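Local structure of cephalosporin hydroxylase CMCI (Streptomyces clavuligerus, 2BM8) at residues Q10-N13 with L14-G17; D35-L38 with D39-A42; L96-F99 with R100-K104; S127-E130 with N131-L134. The protein probably acts in cephamycin biosynthesis, as the cephalosporin hydroxylase component that helps modify the cephalosporin nucleus, and has a Rossmann-like fold related to O-methyltransferases. The protein carries 3 engineered substitutions. One frame throughout, in Å; residues are numbered along the deposited sequence.

Interaction 1: residues Q10-N13 with L14-G17. Engineered in segment 10-13: Gln10 (natural residue Leu).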
ATOM      1  N   GLN B  10       4.266 -36.491 -10.536  1.00 25.97           N
ATOM      2  CA  GLN B  10       5.362 -35.718 -11.103  1.00 25.93           C
ATOM      3  C   GLN B  10       5.909 -34.733 -10.067  1.00 25.57           C
ATOM      4  O   GLN B  10       5.243 -34.405  -9.077  1.00 25.25           O
ATOM      5  CB  GLN B  10       4.897 -34.960 -12.353  1.00 25.94           C
ATOM      6  CG  GLN B  10       4.335 -35.862 -13.442  1.00 26.67           C
ATOM      7  CD  GLN B  10       3.713 -35.089 -14.583  1.00 27.55           C
ATOM      8  OE1 GLN B  10       4.251 -34.072 -15.012  1.00 28.70           O
ATOM      9  NE2 GLN B  10       2.579 -35.578 -15.089  1.00 28.32           N
ATOM     10  N   ASP B  11       7.136 -34.284 -10.299  1.00 25.22           N
ATOM     11  CA  ASP B  11       7.770 -33.325  -9.423  1.00 25.03           C
ATOM     12  C   ASP B  11       7.359 -31.946  -9.918  1.00 24.40           C
ATOM     13  O   ASP B  11       7.726 -31.534 -11.029  1.00 24.46           O
ATOM     14  CB  ASP B  11       9.292 -33.496  -9.449  1.00 25.27           C
ATOM     15  CG  ASP B  11       9.966 -32.895  -8.222  1.00 26.82           C
ATOM     16  OD1 ASP B  11       9.875 -31.663  -8.057  1.00 27.75           O
ATOM     17  OD2 ASP B  11      10.599 -33.565  -7.363  1.00 27.86           O
ATOM     18  N   LEU B  12       6.587 -31.234  -9.108  1.00 23.48           N
ATOM     19  CA  LEU B  12       6.095 -29.915  -9.511  1.00 22.81           C
ATOM     20  C   LEU B  12       7.192 -28.851  -9.606  1.00 22.47           C
ATOM     21  O   LEU B  12       6.949 -27.775 -10.149  1.00 22.19           O
ATOM     22  CB  LEU B  12       4.971 -29.442  -8.580  1.00 22.54           C
ATOM     23  CG  LEU B  12       3.524 -29.794  -8.950  1.00 22.29           C
ATOM     24  CD1 LEU B  12       3.403 -31.011  -9.858  1.00 21.81           C
ATOM     25  CD2 LEU B  12       2.697 -30.003  -7.692  1.00 22.14           C
ATOM     26  N   ASN B  13       8.387 -29.147  -9.096  1.00 22.09           N
ATOM     27  CA  ASN B  13       9.523 -28.229  -9.212  1.00 22.22           C
ATOM     28  C   ASN B  13       9.986 -27.980 -10.645  1.00 22.10           C
ATOM     29  O   ASN B  13      10.496 -26.911 -10.941  1.00 22.20           O
ATOM     30  CB  ASN B  13      10.712 -28.723  -8.387  1.00 22.33           C
ATOM     31  CG  ASN B  13      10.421 -28.734  -6.894  1.00 22.71           C
ATOM     32  OD1 ASN B  13       9.903 -27.766  -6.351  1.00 22.53           O
ATOM     33  ND2 ASN B  13      10.748 -29.839  -6.232  1.00 22.69           N
ATOM     34  N   LEU B  14       9.815 -28.970 -11.520  1.00 22.20           N
ATOM     35  CA  LEU B  14      10.062 -28.825 -12.964  1.00 22.03           C
ATOM     36  C   LEU B  14       9.291 -27.678 -13.643  1.00 21.60           C
ATOM     37  O   LEU B  14       9.765 -27.129 -14.633  1.00 21.91           O
ATOM     38  CB  LEU B  14       9.712 -30.137 -13.696  1.00 22.25           C
ATOM     39  CG  LEU B  14      10.749 -31.266 -13.868  1.00 22.54           C
ATOM     40  CD1 LEU B  14      12.027 -31.036 -13.051  1.00 23.25           C
ATOM     41  CD2 LEU B  14      10.132 -32.631 -13.541  1.00 21.84           C
ATOM     42  N   PHE B  15       8.108 -27.341 -13.142  1.00 21.05           N
ATOM     43  CA  PHE B  15       7.284 -26.291 -13.746  1.00 20.99           C
ATOM     44  C   PHE B  15       7.510 -24.896 -13.141  1.00 21.28           C
ATOM     45  O   PHE B  15       6.717 -23.985 -13.351  1.00 20.96           O
ATOM     46  CB  PHE B  15       5.809 -26.662 -13.638  1.00 20.83           C
ATOM     47  CG  PHE B  15       5.490 -28.047 -14.132  1.00 20.43           C
ATOM     48  CD1 PHE B  15       4.874 -28.975 -13.293  1.00 19.71           C
ATOM     49  CD2 PHE B  15       5.801 -28.422 -15.435  1.00 20.39           C
ATOM     50  CE1 PHE B  15       4.575 -30.258 -13.747  1.00 20.22           C
ATOM     51  CE2 PHE B  15       5.506 -29.695 -15.897  1.00 20.13           C
ATOM     52  CZ  PHE B  15       4.887 -30.620 -15.048  1.00 20.09           C
ATOM     53  N   ARG B  16       8.603 -24.726 -12.407  1.00 22.01           N
ATOM     54  CA  ARG B  16       8.906 -23.467 -11.741  1.00 22.60           C
ATOM     55  C   ARG B  16       9.303 -22.358 -12.726  1.00 22.13           C
ATOM     56  O   ARG B  16      10.277 -22.483 -13.454  1.00 21.61           O
ATOM     57  CB  ARG B  16      10.035 -23.676 -10.732  1.00 23.47           C
ATOM     58  CG  ARG B  16      10.371 -22.403  -9.958  1.00 26.15           C
ATOM     59  CD  ARG B  16      11.731 -22.347  -9.298  1.00 29.47           C
ATOM     60  NE  ARG B  16      11.850 -21.036  -8.665  1.00 34.03           N
ATOM     61  CZ  ARG B  16      12.114 -19.889  -9.311  1.00 36.92           C
ATOM     62  NH1 ARG B  16      12.339 -19.871 -10.630  1.00 37.44           N
ATOM     63  NH2 ARG B  16      12.175 -18.748  -8.624  1.00 37.29           N
ATOM     64  N   GLY B  17       8.541 -21.267 -12.727  1.00 22.04           N
ATOM     65  CA  GLY B  17       8.828 -20.106 -13.554  1.00 21.54           C
ATOM     66  C   GLY B  17       8.519 -20.346 -15.013  1.00 21.62           C
ATOM     67  O   GLY B  17       8.854 -19.503 -15.867  1.00 22.10           O
TER
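Asp11 and Leu14 are joined by the first backbone bond of a short 3-10 segment, and an Asx turn from Asp11 to Asn13 leads into it; this N-terminal element lies against a second subunit. The backbone bonds step along in i to i+3 fashion. Leu14 N reaches Asp11 O in a weak bond of 3.3 Å, Phe15 N gives a bond of 3.2 Å to Leu12 O, and Arg16 N repeats the step to Asn13 O. The last two donors sit about 60° above the planes of their carbonyls.

Among the side-chain bonds, Asp11 OD1 takes the backbone N of Asn13 at 3.1 Å on its anti lone pair, which closes the Asx turn. Asn164 N of the second subunit binds Asp11 OD2, and Asn13 ND2 gives a hydrogen bond to His162 O of that same subunit.

The apolar contact is carried by Phe15, whose CG stands anti to its carbonyl carbon (chi1 -51°), turning the ring back toward Leu12 and Gln10. Leu12 CD1 lies 4.1 Å from Phe15 CE1, and Leu199 of the second subunit packs on the same phenyl group. With an alanine here, Leu12 CD1 would probably lose this ring as a neighbour and a gap would open beside Leu199 of the second subunit. At the engineered Gln10, the amide plane is turned 64° from the ring, and OE1 meets the ring edge in plane, 3.5 Å from Phe15 CZ.

Interaction 2: residues D35-L38 with D39-A42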
ATOM      1  N   ASP B  35     -19.204 -11.606 -22.983  1.00 19.75           N
ATOM      2  CA  ASP B  35     -19.942 -10.487 -23.556  1.00 19.59           C
ATOM      3  C   ASP B  35     -20.862  -9.842 -22.505  1.00 18.73           C
ATOM      4  O   ASP B  35     -22.043 -10.161 -22.405  1.00 18.73           O
ATOM      5  CB  ASP B  35     -20.695 -10.962 -24.806  1.00 19.62           C
ATOM      6  CG  ASP B  35     -19.743 -11.445 -25.898  1.00 21.32           C
ATOM      7  OD1 ASP B  35     -18.907 -10.634 -26.344  1.00 24.39           O
ATOM      8  OD2 ASP B  35     -19.726 -12.611 -26.360  1.00 23.00           O
ATOM      9  N   TRP B  36     -20.292  -8.934 -21.719  1.00 17.84           N
ATOM     10  CA  TRP B  36     -21.015  -8.283 -20.637  1.00 17.09           C
ATOM     11  C   TRP B  36     -22.027  -7.276 -21.190  1.00 16.99           C
ATOM     12  O   TRP B  36     -21.689  -6.493 -22.069  1.00 16.93           O
ATOM     13  CB  TRP B  36     -20.043  -7.591 -19.672  1.00 16.71           C
ATOM     14  CG  TRP B  36     -20.689  -7.329 -18.367  1.00 15.80           C
ATOM     15  CD1 TRP B  36     -21.424  -6.237 -18.041  1.00 15.23           C
ATOM     16  CD2 TRP B  36     -20.728  -8.194 -17.227  1.00 14.86           C
ATOM     17  NE1 TRP B  36     -21.905  -6.353 -16.761  1.00 14.95           N
ATOM     18  CE2 TRP B  36     -21.499  -7.546 -16.236  1.00 14.88           C
ATOM     19  CE3 TRP B  36     -20.190  -9.451 -16.933  1.00 15.41           C
ATOM     20  CZ2 TRP B  36     -21.747  -8.108 -14.976  1.00 14.57           C
ATOM     21  CZ3 TRP B  36     -20.433 -10.009 -15.667  1.00 15.54           C
ATOM     22  CH2 TRP B  36     -21.207  -9.334 -14.711  1.00 14.67           C
ATOM     23  N   PRO B  37     -23.268  -7.307 -20.703  1.00 16.87           N
ATOM     24  CA  PRO B  37     -24.298  -6.369 -21.177  1.00 16.86           C
ATOM     25  C   PRO B  37     -24.080  -4.922 -20.704  1.00 16.84           C
ATOM     26  O   PRO B  37     -23.752  -4.688 -19.544  1.00 16.62           O
ATOM     27  CB  PRO B  37     -25.607  -6.951 -20.613  1.00 16.61           C
ATOM     28  CG  PRO B  37     -25.220  -7.808 -19.463  1.00 16.71           C
ATOM     29  CD  PRO B  37     -23.804  -8.258 -19.708  1.00 17.00           C
ATOM     30  N   LEU B  38     -24.298  -3.967 -21.603  1.00 16.92           N
ATOM     31  CA  LEU B  38     -23.968  -2.565 -21.350  1.00 17.11           C
ATOM     32  C   LEU B  38     -24.954  -1.847 -20.422  1.00 17.49           C
ATOM     33  O   LEU B  38     -24.633  -0.799 -19.844  1.00 17.27           O
ATOM     34  CB  LEU B  38     -23.846  -1.816 -22.685  1.00 17.00           C
ATOM     35  CG  LEU B  38     -22.433  -1.548 -23.232  1.00 16.74           C
ATOM     36  CD1 LEU B  38     -21.393  -2.473 -22.643  1.00 16.38           C
ATOM     37  CD2 LEU B  38     -22.386  -1.620 -24.762  1.00 16.10           C
ATOM     38  N   ASP B  39     -26.156  -2.395 -20.298  1.00 18.05           N
ATOM     39  CA  ASP B  39     -27.135  -1.889 -19.331  1.00 18.58           C
ATOM     40  C   ASP B  39     -26.719  -2.199 -17.889  1.00 18.91           C
ATOM     41  O   ASP B  39     -27.136  -1.507 -16.957  1.00 18.95           O
ATOM     42  CB  ASP B  39     -28.567  -2.404 -19.626  1.00 18.61           C
ATOM     43  CG  ASP B  39     -28.659  -3.930 -19.725  1.00 18.79           C
ATOM     44  OD1 ASP B  39     -27.872  -4.544 -20.473  1.00 17.79           O
ATOM     45  OD2 ASP B  39     -29.519  -4.594 -19.110  1.00 19.28           O
ATOM     46  N   ARG B  40     -25.898  -3.233 -17.718  1.00 19.22           N
ATOM     47  CA  ARG B  40     -25.333  -3.575 -16.420  1.00 19.66           C
ATOM     48  C   ARG B  40     -23.843  -3.238 -16.335  1.00 19.46           C
ATOM     49  O   ARG B  40     -23.135  -3.770 -15.486  1.00 19.51           O
ATOM     50  CB  ARG B  40     -25.538  -5.067 -16.153  1.00 19.99           C
ATOM     51  CG  ARG B  40     -26.998  -5.492 -16.142  1.00 21.88           C
ATOM     52  CD  ARG B  40     -27.325  -6.571 -15.117  1.00 24.26           C
ATOM     53  NE  ARG B  40     -28.529  -7.316 -15.491  1.00 27.04           N
ATOM     54  CZ  ARG B  40     -28.863  -8.524 -15.026  1.00 28.99           C
ATOM     55  NH1 ARG B  40     -28.090  -9.159 -14.145  1.00 30.50           N
ATOM     56  NH2 ARG B  40     -29.983  -9.104 -15.441  1.00 28.94           N
ATOM     57  N   TRP B  41     -23.374  -2.330 -17.187  1.00 19.20           N
ATOM     58  CA  TRP B  41     -21.938  -2.085 -17.362  1.00 18.87           C
ATOM     59  C   TRP B  41     -21.187  -1.817 -16.051  1.00 18.94           C
ATOM     60  O   TRP B  41     -20.047  -2.253 -15.884  1.00 18.78           O
ATOM     61  CB  TRP B  41     -21.725  -0.927 -18.346  1.00 18.70           C
ATOM     62  CG  TRP B  41     -20.309  -0.444 -18.439  1.00 18.21           C
ATOM     63  CD1 TRP B  41     -19.364  -0.850 -19.325  1.00 17.17           C
ATOM     64  CD2 TRP B  41     -19.683   0.532 -17.603  1.00 18.11           C
ATOM     65  NE1 TRP B  41     -18.187  -0.181 -19.101  1.00 17.42           N
ATOM     66  CE2 TRP B  41     -18.354   0.673 -18.046  1.00 17.86           C
ATOM     67  CE3 TRP B  41     -20.115   1.313 -16.524  1.00 17.89           C
ATOM     68  CZ2 TRP B  41     -17.455   1.561 -17.453  1.00 18.14           C
ATOM     69  CZ3 TRP B  41     -19.223   2.189 -15.932  1.00 18.35           C
ATOM     70  CH2 TRP B  41     -17.907   2.306 -16.396  1.00 18.62           C
ATOM     71  N   ALA B  42     -21.832  -1.105 -15.133  1.00 18.98           N
ATOM     72  CA  ALA B  42     -21.220  -0.722 -13.857  1.00 19.19           C
ATOM     73  C   ALA B  42     -21.075  -1.882 -12.865  1.00 19.25           C
ATOM     74  O   ALA B  42     -20.296  -1.803 -11.921  1.00 18.92           O
ATOM     75  CB  ALA B  42     -22.033   0.406 -13.216  1.00 19.39           C
TER
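Trp36 and Arg40 are linked where the short strand 35-37 gives way to a 3-10 coil, in an arm reaching far from the centre of its own chain. Trp36 pairs with an antiparallel strand of a third subunit, so the sheet continues across the interface.

The indole donor is satisfied within the turn: Trp36 NE1 gives a hydrogen bond of 3.1 Å to Arg40 O, nearly straight at 161°. The acceptor lies close to the indole plane, whereas the donor stands well above the carbonyl plane of Arg40. CG of Trp36 is anti to the backbone N (chi1 -161°), which carries the NE1 edge over the turn to this carbonyl. Two backbone bonds draw the coil together. Arg40 N binds Pro37 O at 3.2 Å, and Trp41 N makes a weak bond of 3.3 Å to Leu38 O.

Two further polar groups find partners on the third subunit. Asp35 OD1 forms a salt bridge with Arg230 of that subunit, and Trp41 NE1 makes a weak hydrogen bond to its Arg226 O. The Trp41 ring also meets Phe200 and Tyr193 of the third subunit edge to face.

Van der Waals contacts complete the turn. Leu38 CD1 comes within 4.2 Å of Trp41 CD1, and Pro37 CD lies over one face of the Trp36 indole, toward its rim. Asp39 folds back until its OD1 lies 3.3 Å from Pro37 CB.

Interaction 3: residues L96-F99 with R100-K104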
ATOM      1  N   LEU B  96      13.072 -16.140 -28.700  1.00 15.71           N
ATOM      2  CA  LEU B  96      13.922 -16.213 -29.908  1.00 15.28           C
ATOM      3  C   LEU B  96      13.231 -15.649 -31.164  1.00 14.80           C
ATOM      4  O   LEU B  96      13.794 -14.816 -31.865  1.00 14.45           O
ATOM      5  CB  LEU B  96      14.288 -17.661 -30.205  1.00 15.34           C
ATOM      6  CG  LEU B  96      15.517 -18.294 -29.567  1.00 16.65           C
ATOM      7  CD1 LEU B  96      15.901 -17.659 -28.252  1.00 17.21           C
ATOM      8  CD2 LEU B  96      15.268 -19.781 -29.414  1.00 16.75           C
ATOM      9  N   ALA B  97      12.024 -16.135 -31.453  1.00 14.10           N
ATOM     10  CA  ALA B  97      11.259 -15.663 -32.593  1.00 13.76           C
ATOM     11  C   ALA B  97      10.945 -14.183 -32.470  1.00 13.91           C
ATOM     12  O   ALA B  97      10.926 -13.471 -33.472  1.00 13.80           O
ATOM     13  CB  ALA B  97       9.976 -16.447 -32.734  1.00 14.09           C
ATOM     14  N   TRP B  98      10.704 -13.724 -31.242  1.00 14.12           N
ATOM     15  CA  TRP B  98      10.407 -12.324 -30.979  1.00 14.11           C
ATOM     16  C   TRP B  98      11.621 -11.465 -31.323  1.00 13.66           C
ATOM     17  O   TRP B  98      11.496 -10.499 -32.063  1.00 14.19           O
ATOM     18  CB  TRP B  98       9.983 -12.117 -29.517  1.00 14.75           C
ATOM     19  CG  TRP B  98       9.628 -10.698 -29.198  1.00 15.47           C
ATOM     20  CD1 TRP B  98       8.499 -10.049 -29.552  1.00 17.74           C
ATOM     21  CD2 TRP B  98      10.425  -9.756 -28.494  1.00 16.75           C
ATOM     22  NE1 TRP B  98       8.524  -8.753 -29.097  1.00 18.47           N
ATOM     23  CE2 TRP B  98       9.707  -8.548 -28.447  1.00 17.89           C
ATOM     24  CE3 TRP B  98      11.675  -9.811 -27.882  1.00 19.47           C
ATOM     25  CZ2 TRP B  98      10.196  -7.414 -27.830  1.00 18.20           C
ATOM     26  CZ3 TRP B  98      12.157  -8.687 -27.257  1.00 19.24           C
ATOM     27  CH2 TRP B  98      11.424  -7.500 -27.245  1.00 19.69           C
ATOM     28  N   PHE B  99      12.786 -11.836 -30.815  1.00 13.01           N
ATOM     29  CA  PHE B  99      14.020 -11.105 -31.108  1.00 12.93           C
ATOM     30  C   PHE B  99      14.298 -11.055 -32.607  1.00 13.13           C
ATOM     31  O   PHE B  99      14.705 -10.019 -33.128  1.00 12.71           O
ATOM     32  CB  PHE B  99      15.228 -11.745 -30.416  1.00 12.58           C
ATOM     33  CG  PHE B  99      15.423 -11.312 -28.999  1.00 11.93           C
ATOM     34  CD1 PHE B  99      15.523 -12.252 -27.983  1.00 10.79           C
ATOM     35  CD2 PHE B  99      15.535  -9.971 -28.673  1.00 11.93           C
ATOM     36  CE1 PHE B  99      15.713 -11.861 -26.673  1.00 10.43           C
ATOM     37  CE2 PHE B  99      15.732  -9.575 -27.360  1.00 10.88           C
ATOM     38  CZ  PHE B  99      15.815 -10.527 -26.362  1.00 11.09           C
ATOM     39  N   ARG B 100      14.095 -12.189 -33.275  1.00 13.43           N
ATOM     40  CA  ARG B 100      14.251 -12.298 -34.720  1.00 13.91           C
ATOM     41  C   ARG B 100      13.275 -11.387 -35.447  1.00 14.30           C
ATOM     42  O   ARG B 100      13.665 -10.593 -36.282  1.00 14.21           O
ATOM     43  CB  ARG B 100      14.036 -13.744 -35.177  1.00 13.58           C
ATOM     44  CG  ARG B 100      14.451 -13.995 -36.617  1.00 13.55           C
ATOM     45  CD  ARG B 100      13.331 -13.796 -37.666  1.00 15.09           C
ATOM     46  NE  ARG B 100      12.058 -14.392 -37.252  1.00 15.74           N
ATOM     47  CZ  ARG B 100      11.803 -15.698 -37.248  1.00 16.21           C
ATOM     48  NH1 ARG B 100      12.720 -16.572 -37.635  1.00 16.71           N
ATOM     49  NH2 ARG B 100      10.631 -16.144 -36.847  1.00 16.70           N
ATOM     50  N   ASP B 101      11.996 -11.513 -35.132  1.00 15.21           N
ATOM     51  CA  ASP B 101      10.972 -10.670 -35.746  1.00 15.58           C
ATOM     52  C   ASP B 101      11.312  -9.199 -35.579  1.00 16.18           C
ATOM     53  O   ASP B 101      11.279  -8.448 -36.536  1.00 16.18           O
ATOM     54  CB  ASP B 101       9.613 -10.925 -35.114  1.00 15.38           C
ATOM     55  CG  ASP B 101       9.005 -12.225 -35.546  1.00 14.96           C
ATOM     56  OD1 ASP B 101       9.554 -12.928 -36.406  1.00 12.99           O
ATOM     57  OD2 ASP B 101       7.955 -12.628 -35.055  1.00 16.57           O
ATOM     58  N   LEU B 102      11.670  -8.817 -34.361  1.00 16.58           N
ATOM     59  CA  LEU B 102      11.849  -7.419 -34.005  1.00 17.14           C
ATOM     60  C   LEU B 102      13.057  -6.812 -34.693  1.00 17.30           C
ATOM     61  O   LEU B 102      13.039  -5.654 -35.088  1.00 17.83           O
ATOM     62  CB  LEU B 102      12.004  -7.298 -32.489  1.00 17.44           C
ATOM     63  CG  LEU B 102      11.698  -5.953 -31.854  1.00 18.49           C
ATOM     64  CD1 LEU B 102      10.490  -5.283 -32.483  1.00 19.68           C
ATOM     65  CD2 LEU B 102      11.471  -6.157 -30.381  1.00 19.41           C
ATOM     66  N   THR B 103      14.111  -7.603 -34.831  1.00 17.33           N
ATOM     67  CA  THR B 103      15.280  -7.181 -35.569  1.00 17.74           C
ATOM     68  C   THR B 103      14.989  -7.065 -37.082  1.00 18.37           C
ATOM     69  O   THR B 103      15.541  -6.196 -37.734  1.00 18.25           O
ATOM     70  CB  THR B 103      16.485  -8.134 -35.299  1.00 17.74           C
ATOM     71  OG1 THR B 103      16.097  -9.505 -35.427  1.00 16.86           O
ATOM     72  CG2 THR B 103      16.960  -8.022 -33.865  1.00 18.15           C
ATOM     73  N   LYS B 104      14.125  -7.922 -37.632  1.00 19.24           N
ATOM     74  CA  LYS B 104      13.751  -7.838 -39.052  1.00 19.97           C
ATOM     75  C   LYS B 104      12.970  -6.573 -39.359  1.00 19.93           C
ATOM     76  O   LYS B 104      13.240  -5.896 -40.348  1.00 19.83           O
ATOM     77  CB  LYS B 104      12.920  -9.044 -39.496  1.00 20.52           C
ATOM     78  CG  LYS B 104      13.674 -10.365 -39.545  1.00 22.26           C
ATOM     79  CD  LYS B 104      14.474 -10.542 -40.835  1.00 24.45           C
ATOM     80  CE  LYS B 104      15.178 -11.907 -40.867  1.00 24.99           C
ATOM     81  NZ  LYS B 104      14.193 -13.037 -41.002  1.00 25.61           N
TER
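Trp98 and Leu102 both carry CG anti to the backbone N (chi1 -178° and -158°), and with one helical turn between them their side chains run side by side in the same direction. The Leu102 methyl CD2 is thereby laid over one face of the indole in a CH-pi contact displaced toward the rim, though the modelled approach is too tight for its exact distance to be trusted. Trp58 meets the Trp98 ring edge to face, while Trp58 of a third subunit packs on Leu102.

The backbone keeps the i to i+4 bonding of an alpha helix. Asp101 N binds Ala97 O at 2.8 Å, and Leu102 N approaches Trp98 O almost in line with the carbonyl. Thr103 OG1 lies 2.7 Å from Phe99 O and is also close to Arg100 O.

On another side of the helix, bends at chi2 and chi3 bring the Arg100 guanidinium over Ala97 CA and alongside Asp101. Arg100 NE forms a salt bridge of 3.0 Å to Asp101 OD1, which lies in the guanidinium plane. Arg100 NH1 is bound by Glu130 O and NH2 is salt-bridged to Asp128, while Asp101 OD2 is held by Trp58 NE1 and Arg59.

The helix is the crossover of a beta-alpha-beta unit in the Rossmann-like sheet, with Phe99 turned toward strands 84-88 and 111-116. In this buried contact Arg100 is shared by Asp101 and Asp128, and Asp101 by Arg100 and Arg59; the charges probably balance as a network, whose several bonds would fix how the guanidinium is turned.

Interaction 4: residues S127-E130 with N131-L134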
ATOM      1  N   SER B 127       9.312 -23.957 -40.327  1.00 18.20           N
ATOM      2  CA  SER B 127       9.113 -22.955 -41.375  1.00 18.60           C
ATOM      3  C   SER B 127       9.378 -21.504 -40.944  1.00 19.08           C
ATOM      4  O   SER B 127       9.495 -20.621 -41.803  1.00 18.66           O
ATOM      5  CB  SER B 127       7.686 -23.044 -41.899  1.00 18.49           C
ATOM      6  OG  SER B 127       6.772 -22.920 -40.831  1.00 18.93           O
ATOM      7  N   ASP B 128       9.462 -21.267 -39.631  1.00 19.62           N
ATOM      8  CA  ASP B 128       9.626 -19.927 -39.066  1.00 19.90           C
ATOM      9  C   ASP B 128      10.954 -19.804 -38.305  1.00 19.38           C
ATOM     10  O   ASP B 128      11.003 -19.316 -37.178  1.00 19.35           O
ATOM     11  CB  ASP B 128       8.442 -19.613 -38.147  1.00 20.47           C
ATOM     12  CG  ASP B 128       8.439 -18.171 -37.660  1.00 22.39           C
ATOM     13  OD1 ASP B 128       8.687 -17.242 -38.464  1.00 25.09           O
ATOM     14  OD2 ASP B 128       8.217 -17.870 -36.470  1.00 26.81           O
ATOM     15  N   MET B 129      12.032 -20.207 -38.958  1.00 18.93           N
ATOM     16  CA  MET B 129      13.320 -20.394 -38.303  1.00 18.84           C
ATOM     17  C   MET B 129      14.486 -19.653 -38.970  1.00 18.63           C
ATOM     18  O   MET B 129      15.643 -19.849 -38.603  1.00 18.49           O
ATOM     19  CB  MET B 129      13.615 -21.892 -38.250  1.00 18.81           C
ATOM     20  CG  MET B 129      14.409 -22.326 -37.039  1.00 20.54           C
ATOM     21  SD  MET B 129      13.468 -22.392 -35.480  1.00 21.09           S
ATOM     22  CE  MET B 129      14.488 -23.510 -34.665  1.00 22.72           C
ATOM     23  N   GLU B 130      14.183 -18.799 -39.941  1.00 18.45           N
ATOM     24  CA  GLU B 130      15.193 -17.977 -40.588  1.00 18.66           C
ATOM     25  C   GLU B 130      15.937 -17.113 -39.555  1.00 17.87           C
ATOM     26  O   GLU B 130      15.320 -16.423 -38.768  1.00 17.38           O
ATOM     27  CB  GLU B 130      14.536 -17.083 -41.646  1.00 19.26           C
ATOM     28  CG  GLU B 130      15.511 -16.421 -42.615  1.00 21.51           C
ATOM     29  CD  GLU B 130      14.838 -15.374 -43.504  1.00 24.59           C
ATOM     30  OE1 GLU B 130      14.137 -14.485 -42.959  1.00 25.44           O
ATOM     31  OE2 GLU B 130      15.014 -15.435 -44.747  1.00 26.14           O
ATOM     32  N   ASN B 131      17.263 -17.182 -39.574  1.00 17.28           N
ATOM     33  CA  ASN B 131      18.133 -16.432 -38.674  1.00 16.93           C
ATOM     34  C   ASN B 131      17.985 -16.770 -37.181  1.00 16.86           C
ATOM     35  O   ASN B 131      18.307 -15.959 -36.311  1.00 16.90           O
ATOM     36  CB  ASN B 131      17.994 -14.932 -38.961  1.00 16.99           C
ATOM     37  CG  ASN B 131      18.358 -14.586 -40.413  1.00 17.44           C
ATOM     38  OD1 ASN B 131      19.124 -15.307 -41.064  1.00 16.84           O
ATOM     39  ND2 ASN B 131      17.797 -13.502 -40.924  1.00 17.00           N
ATOM     40  N   ILE B 132      17.502 -17.977 -36.897  1.00 16.76           N
ATOM     41  CA  ILE B 132      17.443 -18.525 -35.542  1.00 16.68           C
ATOM     42  C   ILE B 132      18.159 -19.853 -35.570  1.00 17.15           C
ATOM     43  O   ILE B 132      17.770 -20.736 -36.328  1.00 17.07           O
ATOM     44  CB  ILE B 132      16.000 -18.782 -35.091  1.00 16.58           C
ATOM     45  CG1 ILE B 132      15.209 -17.481 -35.052  1.00 16.14           C
ATOM     46  CG2 ILE B 132      15.995 -19.492 -33.724  1.00 15.92           C
ATOM     47  CD1 ILE B 132      13.715 -17.669 -34.814  1.00 16.06           C
ATOM     48  N   THR B 133      19.182 -20.007 -34.737  1.00 17.67           N
ATOM     49  CA  THR B 133      19.966 -21.236 -34.693  1.00 18.19           C
ATOM     50  C   THR B 133      19.884 -21.831 -33.289  1.00 19.11           C
ATOM     51  O   THR B 133      20.092 -21.127 -32.312  1.00 19.70           O
ATOM     52  CB  THR B 133      21.442 -20.930 -35.083  1.00 18.11           C
ATOM     53  OG1 THR B 133      21.506 -20.346 -36.393  1.00 16.65           O
ATOM     54  CG2 THR B 133      22.238 -22.185 -35.238  1.00 17.70           C
ATOM     55  N   LEU B 134      19.587 -23.122 -33.191  1.00 20.31           N
ATOM     56  CA  LEU B 134      19.459 -23.806 -31.912  1.00 21.43           C
ATOM     57  C   LEU B 134      20.639 -24.737 -31.652  1.00 22.79           C
ATOM     58  O   LEU B 134      20.810 -25.718 -32.355  1.00 22.54           O
ATOM     59  CB  LEU B 134      18.182 -24.633 -31.902  1.00 21.62           C
ATOM     60  CG  LEU B 134      16.910 -24.057 -31.275  1.00 21.94           C
ATOM     61  CD1 LEU B 134      16.757 -22.583 -31.517  1.00 21.43           C
ATOM     62  CD2 LEU B 134      15.707 -24.842 -31.818  1.00 22.34           C
TER
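Met129 and Leu134 cross at about a right angle, the methyl end of one meeting the branched end of the other across a tight reversal of the chain. A bend at chi2 (75°) swings the methionine end toward the strand, and its methyl CE comes to 3.4 Å from Leu134 CD2. On the way SD of Met129 passes 4.2 Å from Ile132 CG2.

Glu130 and Asn131, by contrast, lie side by side and point the same way, the carboxylate and amide planes only 14° apart. Glu130 CG is 4.0 Å from Asn131 CG. Their polar ends have other partners: Glu130 OE1 forms a salt bridge with Lys104, and Asn131 OD1 accepts a weak hydrogen bond from Gln111 NE2. An alanine in place of Asn131 would probably leave Gln111 NE2 without this acceptor and the side of the Glu130 chain less covered.

The turn is closed by Ile132 N, which gives a hydrogen bond of 3.1 Å to Met129 O. Asn131 takes positive phi (63°) at the third position, as a type II beta turn requires, and the turn from Met129 to Ile132 leads straight into strand 132-136 at the edge of the Rossmann-like sheet.

How the interactions relate
From the N terminus the four contacts follow in series, none nested in or crossing another. Each is local: interactions 1, 2 and 4 close short turns, while interaction 3 spans one turn of a helix. Interaction 1 coils the N-terminal segment against the second subunit. Interaction 2 lies about 40 Å from it, centre to centre, on an arm that meets the third subunit. Interactions 3 and 4 belong to the Rossmann-like core, on helix 94-106 and at the start of edge strand 132-136, though 3 also meets the third subunit. Their centres are about 10 Å apart and they touch through two salt bridges, Lys104 with Glu130 and Arg100 with Asp128, which tie the crossover helix to the turn before that strand.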